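Local coordinates for protein RNA-dependent RNA polymerase (Toscana virus, PDB 6QW0) that probably cleaves capped host RNAs with its metal-dependent N-terminal endonuclease, supplying primers by cap snatching for viral transcription, at residues V170-V175 / I189-R194. Coordinates in Å, arbitrary orientation, origin at the centre of the assembly. Residue numbers count along the deposited sequence, not the author numbering.
With SO4 (sulfate ion), chain E; SO4 (sulfate ion), chain F.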
ATOM      1  N   VAL A 170      -5.760   4.937   3.818  1.00 19.77           N
ATOM      2  CA  VAL A 170      -6.635   5.817   3.043  1.00 20.72           C
ATOM      3  C   VAL A 170      -8.006   5.897   3.703  1.00 21.32           C
ATOM      4  O   VAL A 170      -8.504   4.914   4.263  1.00 24.12           O
ATOM      5  CB  VAL A 170      -6.754   5.342   1.577  1.00 21.01           C
ATOM      6  CG1 VAL A 170      -7.417   3.981   1.508  1.00 25.11           C
ATOM      7  CG2 VAL A 170      -7.515   6.371   0.737  1.00 26.12           C
ATOM      8  N   HIS A 171      -8.602   7.089   3.663  1.00 24.61           N
ATOM      9  CA  HIS A 171     -10.009   7.294   3.983  1.00 26.09           C
ATOM     10  C   HIS A 171     -10.633   8.134   2.870  1.00 24.38           C
ATOM     11  O   HIS A 171      -9.958   8.567   1.933  1.00 24.07           O
ATOM     12  CB  HIS A 171     -10.180   7.928   5.374  1.00 25.14           C
ATOM     13  CG  HIS A 171      -9.526   9.266   5.524  1.00 26.00           C
ATOM     14  ND1 HIS A 171     -10.224  10.452   5.418  1.00 29.94           N
ATOM     15  CD2 HIS A 171      -8.240   9.608   5.789  1.00 23.23           C
ATOM     16  CE1 HIS A 171      -9.395  11.466   5.597  1.00 27.17           C
ATOM     17  NE2 HIS A 171      -8.186  10.980   5.826  1.00 25.72           N
ATOM     18  N   PHE A 172     -11.947   8.371   2.968  1.00 26.09           N
ATOM     19  CA  PHE A 172     -12.655   9.013   1.867  1.00 26.34           C
ATOM     20  C   PHE A 172     -12.102  10.398   1.549  1.00 23.08           C
ATOM     21  O   PHE A 172     -12.166  10.842   0.396  1.00 24.94           O
ATOM     22  CB  PHE A 172     -14.148   9.099   2.193  1.00 26.52           C
ATOM     23  CG  PHE A 172     -14.999   9.514   1.015  1.00 28.85           C
ATOM     24  CD1 PHE A 172     -15.503   8.559   0.148  1.00 31.36           C
ATOM     25  CD2 PHE A 172     -15.279  10.855   0.774  1.00 33.67           C
ATOM     26  CE1 PHE A 172     -16.283   8.928  -0.942  1.00 31.58           C
ATOM     27  CE2 PHE A 172     -16.058  11.236  -0.317  1.00 33.76           C
ATOM     28  CZ  PHE A 172     -16.552  10.266  -1.177  1.00 33.08           C
ATOM     29  N   ASN A 173     -11.533  11.088   2.543  1.00 24.88           N
ATOM     30  CA  ASN A 173     -11.090  12.464   2.354  1.00 27.73           C
ATOM     31  C   ASN A 173      -9.585  12.645   2.530  1.00 24.42           C
ATOM     32  O   ASN A 173      -9.126  13.770   2.699  1.00 26.41           O
ATOM     33  CB  ASN A 173     -11.840  13.394   3.311  1.00 31.38           C
ATOM     34  CG  ASN A 173     -13.309  13.517   2.961  1.00 31.11           C
ATOM     35  OD1 ASN A 173     -13.655  13.856   1.838  1.00 35.39           O
ATOM     36  ND2 ASN A 173     -14.171  13.224   3.921  1.00 37.35           N
ATOM     37  N   GLY A 174      -8.793  11.580   2.487  1.00 23.99           N
ATOM     38  CA  GLY A 174      -7.365  11.821   2.602  1.00 27.84           C
ATOM     39  C   GLY A 174      -6.602  10.544   2.904  1.00 25.20           C
ATOM     40  O   GLY A 174      -7.110   9.446   2.729  1.00 22.97           O
ATOM     41  N   VAL A 175      -5.372  10.738   3.378  1.00 21.61           N
ATOM     42  CA  VAL A 175      -4.422   9.663   3.624  1.00 20.32           C
ATOM     43  C   VAL A 175      -3.661   9.986   4.894  1.00 22.09           C
ATOM     44  O   VAL A 175      -3.302  11.143   5.122  1.00 23.93           O
ATOM     45  CB  VAL A 175      -3.448   9.523   2.430  1.00 24.51           C
ATOM     46  CG1 VAL A 175      -2.239   8.701   2.796  1.00 24.62           C
ATOM     47  CG2 VAL A 175      -4.161   8.933   1.214  1.00 25.37           C
ATOM     48  N   ILE A 189      -4.461   8.025  -4.725  1.00 21.98           N
ATOM     49  CA  ILE A 189      -4.887   7.005  -3.775  1.00 22.48           C
ATOM     50  C   ILE A 189      -6.351   7.203  -3.388  1.00 23.18           C
ATOM     51  O   ILE A 189      -7.155   6.264  -3.426  1.00 24.26           O
ATOM     52  CB  ILE A 189      -3.961   7.015  -2.544  1.00 21.25           C
ATOM     53  CG1 ILE A 189      -2.558   6.533  -2.954  1.00 24.05           C
ATOM     54  CG2 ILE A 189      -4.534   6.153  -1.425  1.00 24.00           C
ATOM     55  CD1 ILE A 189      -1.435   7.078  -2.065  1.00 22.93           C
ATOM     56  N   VAL A 190      -6.715   8.426  -2.995  1.00 22.96           N
ATOM     57  CA  VAL A 190      -8.090   8.691  -2.577  1.00 22.43           C
ATOM     58  C   VAL A 190      -9.060   8.495  -3.742  1.00 21.01           C
ATOM     59  O   VAL A 190     -10.115   7.872  -3.582  1.00 22.99           O
ATOM     60  CB  VAL A 190      -8.203  10.103  -1.974  1.00 19.97           C
ATOM     61  CG1 VAL A 190      -9.666  10.424  -1.639  1.00 22.77           C
ATOM     62  CG2 VAL A 190      -7.347  10.225  -0.719  1.00 23.03           C
ATOM     63  N   PHE A 191      -8.709   8.994  -4.923  1.00 19.78           N
ATOM     64  CA  PHE A 191      -9.579   8.821  -6.091  1.00 20.11           C
ATOM     65  C   PHE A 191      -9.847   7.342  -6.378  1.00 23.37           C
ATOM     66  O   PHE A 191     -10.988   6.936  -6.634  1.00 24.23           O
ATOM     67  CB  PHE A 191      -8.945   9.508  -7.298  1.00 22.40           C
ATOM     68  CG  PHE A 191      -9.841   9.580  -8.503  1.00 20.56           C
ATOM     69  CD1 PHE A 191      -9.861   8.544  -9.427  1.00 23.93           C
ATOM     70  CD2 PHE A 191     -10.652  10.683  -8.721  1.00 24.33           C
ATOM     71  CE1 PHE A 191     -10.672   8.598 -10.547  1.00 23.77           C
ATOM     72  CE2 PHE A 191     -11.471  10.745  -9.844  1.00 24.67           C
ATOM     73  CZ  PHE A 191     -11.481   9.710 -10.755  1.00 25.05           C
ATOM     74  N   ARG A 192      -8.798   6.515  -6.358  1.00 20.93           N
ATOM     75  CA  ARG A 192      -8.974   5.087  -6.604  1.00 22.15           C
ATOM     76  C   ARG A 192      -9.786   4.420  -5.497  1.00 20.90           C
ATOM     77  O   ARG A 192     -10.569   3.499  -5.771  1.00 23.15           O
ATOM     78  CB  ARG A 192      -7.600   4.407  -6.744  1.00 22.93           C
ATOM     79  CG  ARG A 192      -6.821   4.839  -7.991  1.00 25.13           C
ATOM     80  CD  ARG A 192      -5.460   4.085  -8.114  1.00 21.61           C
ATOM     81  NE  ARG A 192      -5.639   2.641  -8.244  1.00 23.22           N
ATOM     82  CZ  ARG A 192      -5.436   1.947  -9.361  1.00 23.50           C
ATOM     83  NH1 ARG A 192      -5.026   2.555 -10.471  1.00 23.64           N
ATOM     84  NH2 ARG A 192      -5.653   0.641  -9.372  1.00 24.55           N
ATOM     85  N   PHE A 193      -9.597   4.856  -4.240  1.00 21.89           N
ATOM     86  CA  PHE A 193     -10.363   4.301  -3.125  1.00 21.09           C
ATOM     87  C   PHE A 193     -11.845   4.609  -3.284  1.00 22.63           C
ATOM     88  O   PHE A 193     -12.691   3.728  -3.095  1.00 24.50           O
ATOM     89  CB  PHE A 193      -9.832   4.848  -1.789  1.00 21.70           C
ATOM     90  CG  PHE A 193     -10.541   4.321  -0.566  1.00 24.66           C
ATOM     91  CD1 PHE A 193     -10.663   2.955  -0.337  1.00 22.54           C
ATOM     92  CD2 PHE A 193     -11.045   5.202   0.387  1.00 27.07           C
ATOM     93  CE1 PHE A 193     -11.294   2.475   0.802  1.00 23.30           C
ATOM     94  CE2 PHE A 193     -11.672   4.725   1.536  1.00 27.41           C
ATOM     95  CZ  PHE A 193     -11.797   3.370   1.745  1.00 28.27           C
ATOM     96  N   ARG A 194     -12.170   5.848  -3.651  1.00 24.07           N
ATOM     97  CA  ARG A 194     -13.572   6.225  -3.810  1.00 24.71           C
ATOM     98  C   ARG A 194     -14.232   5.399  -4.903  1.00 26.29           C
ATOM     99  O   ARG A 194     -15.367   4.927  -4.742  1.00 24.69           O
ATOM    100  CB  ARG A 194     -13.680   7.711  -4.125  1.00 23.46           C
ATOM    101  CG  ARG A 194     -13.265   8.613  -2.969  1.00 25.69           C
ATOM    102  CD  ARG A 194     -13.353  10.060  -3.388  1.00 26.24           C
ATOM    103  NE  ARG A 194     -13.123  10.971  -2.275  1.00 24.74           N
ATOM    104  CZ  ARG A 194     -13.247  12.291  -2.363  1.00 28.50           C
ATOM    105  NH1 ARG A 194     -13.600  12.853  -3.518  1.00 31.75           N
ATOM    106  NH2 ARG A 194     -13.017  13.047  -1.300  1.00 28.38           N
TER
HETATM  107  S   SO4 E 303     -11.912  16.632  -1.871  1.00 42.63           S
HETATM  108  O1  SO4 E 303     -11.896  17.684  -2.876  1.00 46.70           O
HETATM  109  O2  SO4 E 303     -13.179  15.909  -1.926  1.00 48.29           O
HETATM  110  O3  SO4 E 303     -11.736  17.229  -0.546  1.00 51.66           O
HETATM  111  O4  SO4 E 303     -10.815  15.718  -2.153  1.00 34.43           O
HETATM  112  S   SO4 F 304     -12.671  13.955   8.081  1.00 61.27           S
HETATM  113  O1  SO4 F 304     -13.059  12.986   7.058  1.00 61.75           O
HETATM  114  O2  SO4 F 304     -11.849  14.997   7.473  1.00 58.63           O
HETATM  115  O3  SO4 F 304     -11.911  13.283   9.126  1.00 53.84           O
HETATM  116  O4  SO4 F 304     -13.877  14.543   8.660  1.00 65.41           O
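R194 fastens the turn to the helix through a bifurcated acceptor: the carbonyl O of F172 receives hydrogen bonds from both R194 NE (2.8 Å, N-H...O angle 149°) and R194 NH2 (2.9 Å, 142°). The same guanidinium lies nearly flat on the F172 ring, with planes inclined by 19°. R194 CZ stands 4.2 Å from the ring centroid and 32° off its normal, an off-centre cation-pi contact, while R194 CG makes a CH-pi approach to the same centroid at 4.0 Å. Beyond this stack, R194 NH2 also donates to O2 of the chain E sulfate (2.9 Å, 166°), an ion probably carried over from crystallisation and held as well by S26, I28 and Y29.

Deeper in, the contact turns apolar. V170 CG1 sits over the face of F193, 3.9 Å from the ring centroid and 15° off the normal, whereas V170 CG2 reaches I189 CG2 at 3.7 Å and F193 CD2 at 3.7 Å. From the returning strand, V175 CG2 lies 3.9 Å from both V190 CG2 and I189 CG2. T82 and T131 border this cluster.

The strand reversal is a two-residue beta-hairpin with a type I turn from H171 to G174, closed by H171 N to G174 O (2.9 Å) and G174 N to H171 O (3.3 Å); the phi/psi of G174, 165/-162°, calls for glycine. Helix 183-203 thus packs against the hairpin joining strands 163-171 and 174-177, in the mixed sheet of a PD-(D/E)XK-type nuclease fold, with the V170 side chain about 10 Å from a bound manganese ion.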